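Local coordinates for protein Pre-mRNA-splicing factor 38 (Chaetomium thermophilum, PDB 5F5T) that is a member of the PRP38 family of splicing factors and is probably required for pre-mRNA splicing, at residues R73-V78 against S86-L91; Y126-R131 against T179-M184; R43-E48 against V81-S86. All coordinates share one frame; numbering follows the deposited sequence.

How the contacts relate
Contacts 1 and 3 adjoin, with centres about 10 Å apart, and they share S86, the N-cap residue between strand 84-85 and helix 87-98. In contact 3, P85 of this strand, and the turn before it, pack against helix 40-48, while in contact 1 the beginning of the following helix is held by the loop 73-78. The two also meet directly, C90 SG lying 3.8 Å from I46 CG2. Contact 2, at the end of helix 117-130, has its centre about 16 Å from that of contact 1 and touches it through L89 and T179. Contacts 2 and 3 stay apart, their nearest atoms about 7 Å from each other.

Contact 1: R73-V78 against S86-L91; sequences RFVGGV and SPFLCL
S86 is the N-cap of helix 87-98, and the loop that follows helix 61-71 fastens this cap in place through the carbonyls of G76 and G77. S86 OG does two jobs: it accepts a capping bond at 3.0 Å from N of L89, the third residue of the helix, and gives its own proton to G76 O at 2.7 Å. The hydroxyl approaches that carbonyl from above its plane, 52° out of it. Its chi1 of 67° sets OG between the backbone N and the carbonyl carbon, where it faces both partners. The next carbonyl along the loop, G77 O, takes S86 N at 2.9 Å, almost in line with its C=O bond. Two residues before G76, a water bridges the segments, donating to F74 O and accepting from F88 N, a first-turn amide of the helix, while sitting over the centre of the F74 ring. The F74 ring reaches S86 through CE1, 3.5 Å from S86 CB. L89 lays CD2 against the G77 backbone, close to V78 CG1 as well. F88 runs alongside V75, both pointing the same way, and also packs on A121 and L122 of helix 117-130. The F88 ring carries V75 CG1 on one face, standing over the centre, 4.0 Å from the centroid and 13° off the ring normal.

Contact 2: Y126-R131 against T179-M184; sequences YIRLTR and TSLWKM
The R128 guanidinium is sandwiched: M184 SD lies over the centre of one face, 3.6 Å above the plane, and L181 CB covers the opposite face nearer the rim. At its edge, in plane, stands W182 O, gripped end-on by two nitrogens, with NH1 and NH2 each 3.2 Å from that oxygen. NH1 uses a lone pair in the carbonyl plane, whereas NH2 comes in tilted 33° from it. The W182 indole has M184 CG over one face, offset toward the rim, and the carbonyls R128 O and R131 O near its plane at the edge. NE1 gives R128 O a weak bond of 2.9 Å, bent at the hydrogen to 126°. An off-centre cation-pi contact joins R128 CZ to the five-membered ring.

R128 leaves the last turn of helix 117-130 with CG anti to the backbone N, and a bend at chi2 (70°) swings CD round; the remaining chain carries the guanidinium to the 179-184 segment. M184 comes extended from the other side, so the two tips meet. A water between the segments accepts from W182 N at 2.8 Å and donates weakly to L129 O. Beside this polar region, L129 CD2 touches L181 CD2 and T179 CG2, each 3.7 Å away.

R128 NE bonds L170 O, so all three guanidinium nitrogens have backbone carbonyl partners. W182, in turn, sets the edge of its indole against the carbonyls at the end of the helix. The buried charge would be stabilised by the dipoles of its carbonyl partners, by the off-centre indole and perhaps by the partly negative helix end, while the multiple bonds fix the guanidinium's rotation.

Contact 3: R43-E48 against V81-S86; sequences RERIVE and VTQKPS
R45 and I46, neighbours on helix 40-48, carry this contact, the first with a polar tip and the second with an apolar flank. R45 starts toward the 81-86 segment and is bent at both chi2 (-54°), which places CD, and chi3, which places NE. The guanidinium meets the chain before strand 84-85 with its edge. NE donates to Q83 O at 3.2 Å, with an N-H...O angle of 152°, and Q83 O lies near the guanidinium plane, 15° out of it. NH2 adds a weak bond of 3.4 Å to the same oxygen. It also lies close to T82 O, but that separation is modelled so short that its detail is doubtful.

Next to R45 O the contact passes to the ring of P85, whose CG lies 3.6 Å from this oxygen and 3.7 Å from I46 CA, resting directly on the helix backbone. I46 then lays CG1 beside P85 CB at 3.8 Å, the two side chains passing at a slant. Beyond the strand I46 also packs on L89, C90 and F93, so it belongs to the interior that helix 87-98 covers, whereas the R45 tip lies toward the surface.

Further along the helix, E48 places OE1 3.5 Å from R45 NH1 in a salt bridge within the helix. The R45 guanidinium thus bridges the helix and the turn that precedes the strand.

Strand 84-85 pairs antiparallel with 78-79, and Q83, in a left-handed backbone conformation, lies in the turn between them. Helix 40-48 thus packs against the returning strand of a small beta-hairpin that leads straight into helix 87-98.

Contact 1: R73-V78 against S86-L91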
loop_
_atom_site.group_PDB
_atom_site.type_symbol
_atom_site.label_atom_id
_atom_site.label_comp_id
_atom_site.label_asym_id
_atom_site.label_seq_id
_atom_site.Cartn_x
_atom_site.Cartn_y
_atom_site.Cartn_z
ATOM N N ARG A 73 17.335 -3.356 3.313
ATOM C CA ARG A 73 17.424 -2.667 4.589
ATOM C C ARG A 73 16.477 -1.476 4.624
ATOM O O ARG A 73 16.454 -0.724 5.598
ATOM C CB ARG A 73 18.860 -2.210 4.848
ATOM C CG ARG A 73 19.844 -3.347 5.002
ATOM C CD ARG A 73 19.387 -4.315 6.083
ATOM N NE ARG A 73 20.333 -5.412 6.265
ATOM C CZ ARG A 73 20.106 -6.668 5.897
ATOM N NH1 ARG A 73 18.958 -6.998 5.320
ATOM N NH2 ARG A 73 21.028 -7.598 6.106
ATOM N N PHE A 74 15.727 -1.286 3.541
ATOM C CA PHE A 74 14.749 -0.207 3.476
ATOM C C PHE A 74 13.757 -0.392 2.336
ATOM O O PHE A 74 13.983 -1.176 1.417
ATOM C CB PHE A 74 15.447 1.150 3.332
ATOM C CG PHE A 74 16.347 1.251 2.135
ATOM C CD1 PHE A 74 15.843 1.637 0.900
ATOM C CD2 PHE A 74 17.700 0.967 2.242
ATOM C CE1 PHE A 74 16.669 1.734 -0.205
ATOM C CE2 PHE A 74 18.531 1.061 1.142
ATOM C CZ PHE A 74 18.013 1.444 -0.085
ATOM N N VAL A 75 12.661 0.355 2.402
ATOM C CA VAL A 75 11.704 0.416 1.307
ATOM C C VAL A 75 11.904 1.721 0.540
ATOM O O VAL A 75 12.124 2.777 1.134
ATOM C CB VAL A 75 10.241 0.301 1.805
ATOM C CG1 VAL A 75 10.024 -1.029 2.510
ATOM C CG2 VAL A 75 9.885 1.456 2.718
ATOM N N GLY A 76 11.915 1.625 -0.784
ATOM C CA GLY A 76 12.068 2.787 -1.636
ATOM C C GLY A 76 11.969 2.404 -3.099
ATOM O O GLY A 76 12.000 1.220 -3.434
ATOM N N GLY A 77 11.861 3.404 -3.970
ATOM C CA GLY A 77 11.873 3.182 -5.405
ATOM C C GLY A 77 13.245 3.444 -5.997
ATOM O O GLY A 77 14.194 2.700 -5.738
ATOM N N VAL A 78 13.349 4.504 -6.794
ATOM C CA VAL A 78 14.628 4.906 -7.368
ATOM C C VAL A 78 15.085 6.202 -6.700
ATOM O O VAL A 78 14.292 7.120 -6.492
ATOM C CB VAL A 78 14.547 5.088 -8.908
ATOM C CG1 VAL A 78 14.144 3.784 -9.570
ATOM C CG2 VAL A 78 13.560 6.178 -9.277
ATOM N N SER A 86 16.147 0.526 -5.475
ATOM C CA SER A 86 16.463 -0.194 -4.251
ATOM C C SER A 86 16.410 -1.687 -4.512
ATOM O O SER A 86 15.703 -2.133 -5.418
ATOM C CB SER A 86 15.490 0.173 -3.137
ATOM O OG SER A 86 14.187 -0.298 -3.438
ATOM N N PRO A 87 17.164 -2.468 -3.725
ATOM C CA PRO A 87 17.046 -3.925 -3.806
ATOM C C PRO A 87 15.595 -4.361 -3.628
ATOM O O PRO A 87 15.144 -5.308 -4.267
ATOM C CB PRO A 87 17.916 -4.401 -2.643
ATOM C CG PRO A 87 18.977 -3.342 -2.542
ATOM C CD PRO A 87 18.217 -2.057 -2.777
ATOM N N PHE A 88 14.870 -3.635 -2.784
ATOM C CA PHE A 88 13.454 -3.884 -2.551
ATOM C C PHE A 88 12.655 -3.807 -3.852
ATOM O O PHE A 88 11.879 -4.714 -4.174
ATOM C CB PHE A 88 12.928 -2.885 -1.521
ATOM C CG PHE A 88 11.469 -3.036 -1.207
ATOM C CD1 PHE A 88 11.042 -3.964 -0.276
ATOM C CD2 PHE A 88 10.529 -2.208 -1.801
ATOM C CE1 PHE A 88 9.704 -4.093 0.028
ATOM C CE2 PHE A 88 9.187 -2.332 -1.497
ATOM C CZ PHE A 88 8.774 -3.276 -0.581
ATOM N N LEU A 89 12.866 -2.730 -4.603
ATOM C CA LEU A 89 12.173 -2.531 -5.871
ATOM C C LEU A 89 12.555 -3.603 -6.881
ATOM O O LEU A 89 11.695 -4.148 -7.578
ATOM C CB LEU A 89 12.480 -1.151 -6.444
ATOM C CG LEU A 89 11.689 -0.772 -7.694
ATOM C CD1 LEU A 89 10.200 -0.903 -7.435
ATOM C CD2 LEU A 89 12.031 0.642 -8.130
ATOM N N CYS A 90 13.847 -3.916 -6.940
ATOM C CA CYS A 90 14.348 -4.919 -7.869
ATOM C C CYS A 90 13.704 -6.268 -7.600
ATOM O O CYS A 90 13.310 -6.977 -8.526
ATOM C CB CYS A 90 15.868 -5.040 -7.763
ATOM S SG CYS A 90 16.766 -3.563 -8.270
ATOM N N LEU A 91 13.590 -6.612 -6.324
ATOM C CA LEU A 91 12.973 -7.867 -5.930
ATOM C C LEU A 91 11.485 -7.855 -6.230
ATOM O O LEU A 91 10.913 -8.886 -6.575
ATOM C CB LEU A 91 13.224 -8.149 -4.449
ATOM C CG LEU A 91 14.665 -8.572 -4.167
ATOM C CD1 LEU A 91 14.899 -8.808 -2.686
ATOM C CD2 LEU A 91 14.992 -9.826 -4.964
HETATM O O HOH W 1 15.930 -2.201 -0.418
#

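Contact 2: Y126-R131 against T179-M184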
loop_
_atom_site.group_PDB
_atom_site.type_symbol
_atom_site.label_atom_id
_atom_site.label_comp_id
_atom_site.label_asym_id
_atom_site.label_seq_id
_atom_site.Cartn_x
_atom_site.Cartn_y
_atom_site.Cartn_z
ATOM N N TYR A 126 3.650 -6.209 -3.574
ATOM C CA TYR A 126 3.330 -7.050 -4.718
ATOM C C TYR A 126 1.831 -7.313 -4.812
ATOM O O TYR A 126 1.259 -7.336 -5.904
ATOM C CB TYR A 126 4.095 -8.373 -4.635
ATOM C CG TYR A 126 3.876 -9.265 -5.834
ATOM C CD1 TYR A 126 4.563 -9.044 -7.018
ATOM C CD2 TYR A 126 2.975 -10.320 -5.784
ATOM C CE1 TYR A 126 4.362 -9.851 -8.119
ATOM C CE2 TYR A 126 2.769 -11.132 -6.879
ATOM C CZ TYR A 126 3.464 -10.894 -8.045
ATOM O OH TYR A 126 3.260 -11.701 -9.142
ATOM N N ILE A 127 1.202 -7.524 -3.660
ATOM C CA ILE A 127 -0.232 -7.755 -3.608
ATOM C C ILE A 127 -0.981 -6.521 -4.101
ATOM O O ILE A 127 -1.906 -6.630 -4.904
ATOM C CB ILE A 127 -0.695 -8.121 -2.187
ATOM C CG1 ILE A 127 -0.260 -9.548 -1.847
ATOM C CG2 ILE A 127 -2.209 -7.987 -2.061
ATOM C CD1 ILE A 127 -0.755 -10.044 -0.504
ATOM N N ARG A 128 -0.559 -5.347 -3.641
ATOM C CA ARG A 128 -1.179 -4.099 -4.075
ATOM C C ARG A 128 -1.030 -3.927 -5.585
ATOM O O ARG A 128 -1.924 -3.411 -6.259
ATOM C CB ARG A 128 -0.567 -2.903 -3.341
ATOM C CG ARG A 128 -1.025 -1.554 -3.876
ATOM C CD ARG A 128 -2.489 -1.323 -3.525
ATOM N NE ARG A 128 -2.997 -0.037 -3.995
ATOM C CZ ARG A 128 -3.310 0.239 -5.258
ATOM N NH1 ARG A 128 -3.164 -0.680 -6.201
ATOM N NH2 ARG A 128 -3.763 1.440 -5.578
ATOM N N LEU A 129 0.112 -4.358 -6.105
ATOM C CA LEU A 129 0.378 -4.279 -7.535
ATOM C C LEU A 129 -0.472 -5.234 -8.377
ATOM O O LEU A 129 -0.910 -4.869 -9.466
ATOM C CB LEU A 129 1.857 -4.549 -7.810
ATOM C CG LEU A 129 2.838 -3.499 -7.289
ATOM C CD1 LEU A 129 4.270 -3.908 -7.607
ATOM C CD2 LEU A 129 2.521 -2.127 -7.859
ATOM N N THR A 130 -0.696 -6.452 -7.884
ATOM C CA THR A 130 -1.227 -7.517 -8.742
ATOM C C THR A 130 -2.619 -8.063 -8.414
ATOM O O THR A 130 -3.128 -8.913 -9.142
ATOM C CB THR A 130 -0.274 -8.729 -8.738
ATOM O OG1 THR A 130 -0.234 -9.297 -7.421
ATOM C CG2 THR A 130 1.123 -8.311 -9.154
ATOM N N ARG A 131 -3.241 -7.578 -7.346
ATOM C CA ARG A 131 -4.465 -8.206 -6.848
ATOM C C ARG A 131 -5.675 -7.290 -6.964
ATOM O O ARG A 131 -5.533 -6.075 -6.919
ATOM C CB ARG A 131 -4.290 -8.634 -5.388
ATOM C CG ARG A 131 -4.210 -10.134 -5.183
ATOM C CD ARG A 131 -2.988 -10.693 -5.868
ATOM N NE ARG A 131 -2.920 -12.148 -5.789
ATOM C CZ ARG A 131 -1.973 -12.873 -6.372
ATOM N NH1 ARG A 131 -1.020 -12.272 -7.072
ATOM N NH2 ARG A 131 -1.976 -14.195 -6.255
ATOM N N THR A 179 6.561 3.661 -8.128
ATOM C CA THR A 179 5.671 2.833 -8.925
ATOM C C THR A 179 4.238 3.344 -8.847
ATOM O O THR A 179 3.716 3.586 -7.759
ATOM C CB THR A 179 5.704 1.369 -8.454
ATOM O OG1 THR A 179 7.035 0.853 -8.576
ATOM C CG2 THR A 179 4.746 0.511 -9.272
ATOM N N SER A 180 3.593 3.470 -10.001
ATOM C CA SER A 180 2.186 3.833 -10.038
ATOM C C SER A 180 1.364 2.580 -9.798
ATOM O O SER A 180 1.533 1.571 -10.486
ATOM C CB SER A 180 1.816 4.475 -11.370
ATOM O OG SER A 180 2.312 5.798 -11.447
ATOM N N LEU A 181 0.455 2.657 -8.835
ATOM C CA LEU A 181 -0.349 1.504 -8.466
ATOM C C LEU A 181 -1.650 1.603 -9.229
ATOM O O LEU A 181 -2.177 2.701 -9.406
ATOM C CB LEU A 181 -0.606 1.480 -6.961
ATOM C CG LEU A 181 0.519 1.979 -6.052
ATOM C CD1 LEU A 181 0.053 2.045 -4.601
ATOM C CD2 LEU A 181 1.745 1.093 -6.182
ATOM N N TRP A 182 -2.156 0.468 -9.703
ATOM C CA TRP A 182 -3.318 0.491 -10.578
ATOM C C TRP A 182 -4.452 1.128 -9.793
ATOM O O TRP A 182 -4.616 0.855 -8.598
ATOM C CB TRP A 182 -3.708 -0.908 -11.040
ATOM C CG TRP A 182 -4.145 -1.807 -9.936
ATOM C CD1 TRP A 182 -3.365 -2.433 -9.012
ATOM C CD2 TRP A 182 -5.492 -2.196 -9.659
ATOM N NE1 TRP A 182 -4.150 -3.181 -8.161
ATOM C CE2 TRP A 182 -5.462 -3.051 -8.544
ATOM C CE3 TRP A 182 -6.725 -1.903 -10.250
ATOM C CZ2 TRP A 182 -6.618 -3.612 -8.005
ATOM C CZ3 TRP A 182 -7.869 -2.457 -9.713
ATOM C CH2 TRP A 182 -7.809 -3.305 -8.603
ATOM N N LYS A 183 -5.216 1.993 -10.450
ATOM C CA LYS A 183 -6.267 2.712 -9.750
ATOM C C LYS A 183 -7.341 1.751 -9.253
ATOM O O LYS A 183 -7.785 0.868 -9.982
ATOM C CB LYS A 183 -6.864 3.793 -10.655
ATOM C CG LYS A 183 -5.887 4.926 -10.982
ATOM C CD LYS A 183 -6.340 5.736 -12.185
ATOM C CE LYS A 183 -5.294 6.756 -12.612
ATOM N NZ LYS A 183 -5.758 8.132 -12.267
ATOM N N MET A 184 -7.788 1.973 -8.023
ATOM C CA MET A 184 -8.723 1.076 -7.355
ATOM C C MET A 184 -10.026 1.795 -7.088
ATOM O O MET A 184 -10.063 3.026 -7.033
ATOM C CB MET A 184 -8.160 0.585 -6.023
ATOM C CG MET A 184 -7.087 -0.475 -6.114
ATOM S SD MET A 184 -6.614 -1.083 -4.477
ATOM C CE MET A 184 -5.546 -2.419 -4.966
HETATM O O HOH W 2 -0.280 -1.634 -9.894
#

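Contact 3: R43-E48 against V81-S86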
loop_
_atom_site.group_PDB
_atom_site.type_symbol
_atom_site.label_atom_id
_atom_site.label_comp_id
_atom_site.label_asym_id
_atom_site.label_seq_id
_atom_site.Cartn_x
_atom_site.Cartn_y
_atom_site.Cartn_z
ATOM N N ARG A 43 11.919 0.025 -15.241
ATOM C CA ARG A 43 12.345 -1.320 -15.628
ATOM C C ARG A 43 13.775 -1.286 -16.151
ATOM O O ARG A 43 14.581 -2.172 -15.854
ATOM C CB ARG A 43 11.425 -1.928 -16.686
ATOM C CG ARG A 43 9.969 -2.039 -16.297
ATOM C CD ARG A 43 9.256 -3.010 -17.221
ATOM N NE ARG A 43 9.213 -2.565 -18.614
ATOM C CZ ARG A 43 8.185 -1.937 -19.174
ATOM N NH1 ARG A 43 7.099 -1.671 -18.465
ATOM N NH2 ARG A 43 8.244 -1.579 -20.449
ATOM N N GLU A 44 14.071 -0.255 -16.937
ATOM C CA GLU A 44 15.414 -0.051 -17.461
ATOM C C GLU A 44 16.398 0.158 -16.320
ATOM O O GLU A 44 17.436 -0.499 -16.265
ATOM C CB GLU A 44 15.453 1.148 -18.412
ATOM C CG GLU A 44 14.573 1.009 -19.642
ATOM C CD GLU A 44 14.466 2.303 -20.426
ATOM O OE1 GLU A 44 15.294 3.211 -20.193
ATOM O OE2 GLU A 44 13.556 2.415 -21.274
ATOM N N ARG A 45 16.068 1.073 -15.409
ATOM C CA ARG A 45 16.948 1.369 -14.280
ATOM C C ARG A 45 17.255 0.111 -13.475
ATOM O O ARG A 45 18.383 -0.085 -13.018
ATOM C CB ARG A 45 16.323 2.424 -13.361
ATOM C CG ARG A 45 15.986 3.743 -14.038
ATOM C CD ARG A 45 17.185 4.324 -14.758
ATOM N NE ARG A 45 18.312 4.520 -13.851
ATOM C CZ ARG A 45 19.587 4.383 -14.197
ATOM N NH1 ARG A 45 19.909 4.045 -15.437
ATOM N NH2 ARG A 45 20.542 4.583 -13.298
ATOM N N ILE A 46 16.247 -0.745 -13.319
ATOM C CA ILE A 46 16.414 -1.998 -12.593
ATOM C C ILE A 46 17.286 -3.019 -13.312
ATOM O O ILE A 46 18.259 -3.508 -12.746
ATOM C CB ILE A 46 15.053 -2.656 -12.299
ATOM C CG1 ILE A 46 14.263 -1.811 -11.307
ATOM C CG2 ILE A 46 15.238 -4.047 -11.722
ATOM C CD1 ILE A 46 12.930 -2.393 -10.994
ATOM N N VAL A 47 16.954 -3.332 -14.562
ATOM C CA VAL A 47 17.644 -4.418 -15.256
ATOM C C VAL A 47 19.104 -4.068 -15.532
ATOM O O VAL A 47 19.954 -4.952 -15.645
ATOM C CB VAL A 47 16.942 -4.794 -16.582
ATOM C CG1 VAL A 47 15.537 -5.315 -16.302
ATOM C CG2 VAL A 47 16.899 -3.611 -17.538
ATOM N N GLU A 48 19.381 -2.775 -15.664
ATOM C CA GLU A 48 20.745 -2.279 -15.813
ATOM C C GLU A 48 21.518 -2.271 -14.488
ATOM O O GLU A 48 22.746 -2.235 -14.480
ATOM C CB GLU A 48 20.718 -0.884 -16.440
ATOM C CG GLU A 48 20.322 -0.908 -17.915
ATOM C CD GLU A 48 19.828 0.431 -18.423
ATOM O OE1 GLU A 48 19.595 1.338 -17.596
ATOM O OE2 GLU A 48 19.666 0.575 -19.654
ATOM N N VAL A 81 20.854 10.986 -7.906
ATOM C CA VAL A 81 21.094 11.444 -9.267
ATOM C C VAL A 81 21.291 10.258 -10.198
ATOM O O VAL A 81 20.850 10.279 -11.345
ATOM C CB VAL A 81 22.327 12.362 -9.347
ATOM C CG1 VAL A 81 22.392 13.050 -10.702
ATOM C CG2 VAL A 81 22.302 13.384 -8.222
ATOM N N THR A 82 21.952 9.220 -9.693
ATOM C CA THR A 82 22.234 8.030 -10.490
ATOM C C THR A 82 20.978 7.209 -10.763
ATOM O O THR A 82 21.006 6.282 -11.571
ATOM C CB THR A 82 23.271 7.127 -9.808
ATOM O OG1 THR A 82 22.827 6.784 -8.489
ATOM C CG2 THR A 82 24.615 7.833 -9.739
ATOM N N GLN A 83 19.889 7.550 -10.076
ATOM C CA GLN A 83 18.616 6.850 -10.226
ATOM C C GLN A 83 18.740 5.364 -9.908
ATOM O O GLN A 83 18.310 4.518 -10.690
ATOM C CB GLN A 83 18.067 7.031 -11.644
ATOM C CG GLN A 83 17.635 8.444 -11.982
ATOM C CD GLN A 83 16.430 8.892 -11.181
ATOM O OE1 GLN A 83 16.543 9.252 -10.008
ATOM N NE2 GLN A 83 15.261 8.863 -11.811
ATOM N N LYS A 84 19.349 5.047 -8.771
ATOM C CA LYS A 84 19.508 3.653 -8.377
ATOM C C LYS A 84 18.225 3.100 -7.774
ATOM O O LYS A 84 17.665 3.690 -6.850
ATOM C CB LYS A 84 20.659 3.482 -7.390
ATOM C CG LYS A 84 20.857 2.035 -6.979
ATOM C CD LYS A 84 22.276 1.757 -6.522
ATOM C CE LYS A 84 22.589 2.459 -5.226
ATOM N NZ LYS A 84 23.851 1.940 -4.628
ATOM N N PRO A 85 17.750 1.966 -8.306
ATOM C CA PRO A 85 16.577 1.302 -7.738
ATOM C C PRO A 85 16.976 0.502 -6.511
ATOM O O PRO A 85 18.034 -0.127 -6.514
ATOM C CB PRO A 85 16.112 0.385 -8.865
ATOM C CG PRO A 85 17.360 0.063 -9.610
ATOM C CD PRO A 85 18.248 1.277 -9.509
ATOM N N SER A 86 16.147 0.526 -5.475
ATOM C CA SER A 86 16.463 -0.194 -4.251
ATOM C C SER A 86 16.410 -1.687 -4.512
ATOM O O SER A 86 15.703 -2.133 -5.418
ATOM C CB SER A 86 15.490 0.173 -3.137
ATOM O OG SER A 86 14.187 -0.298 -3.438
#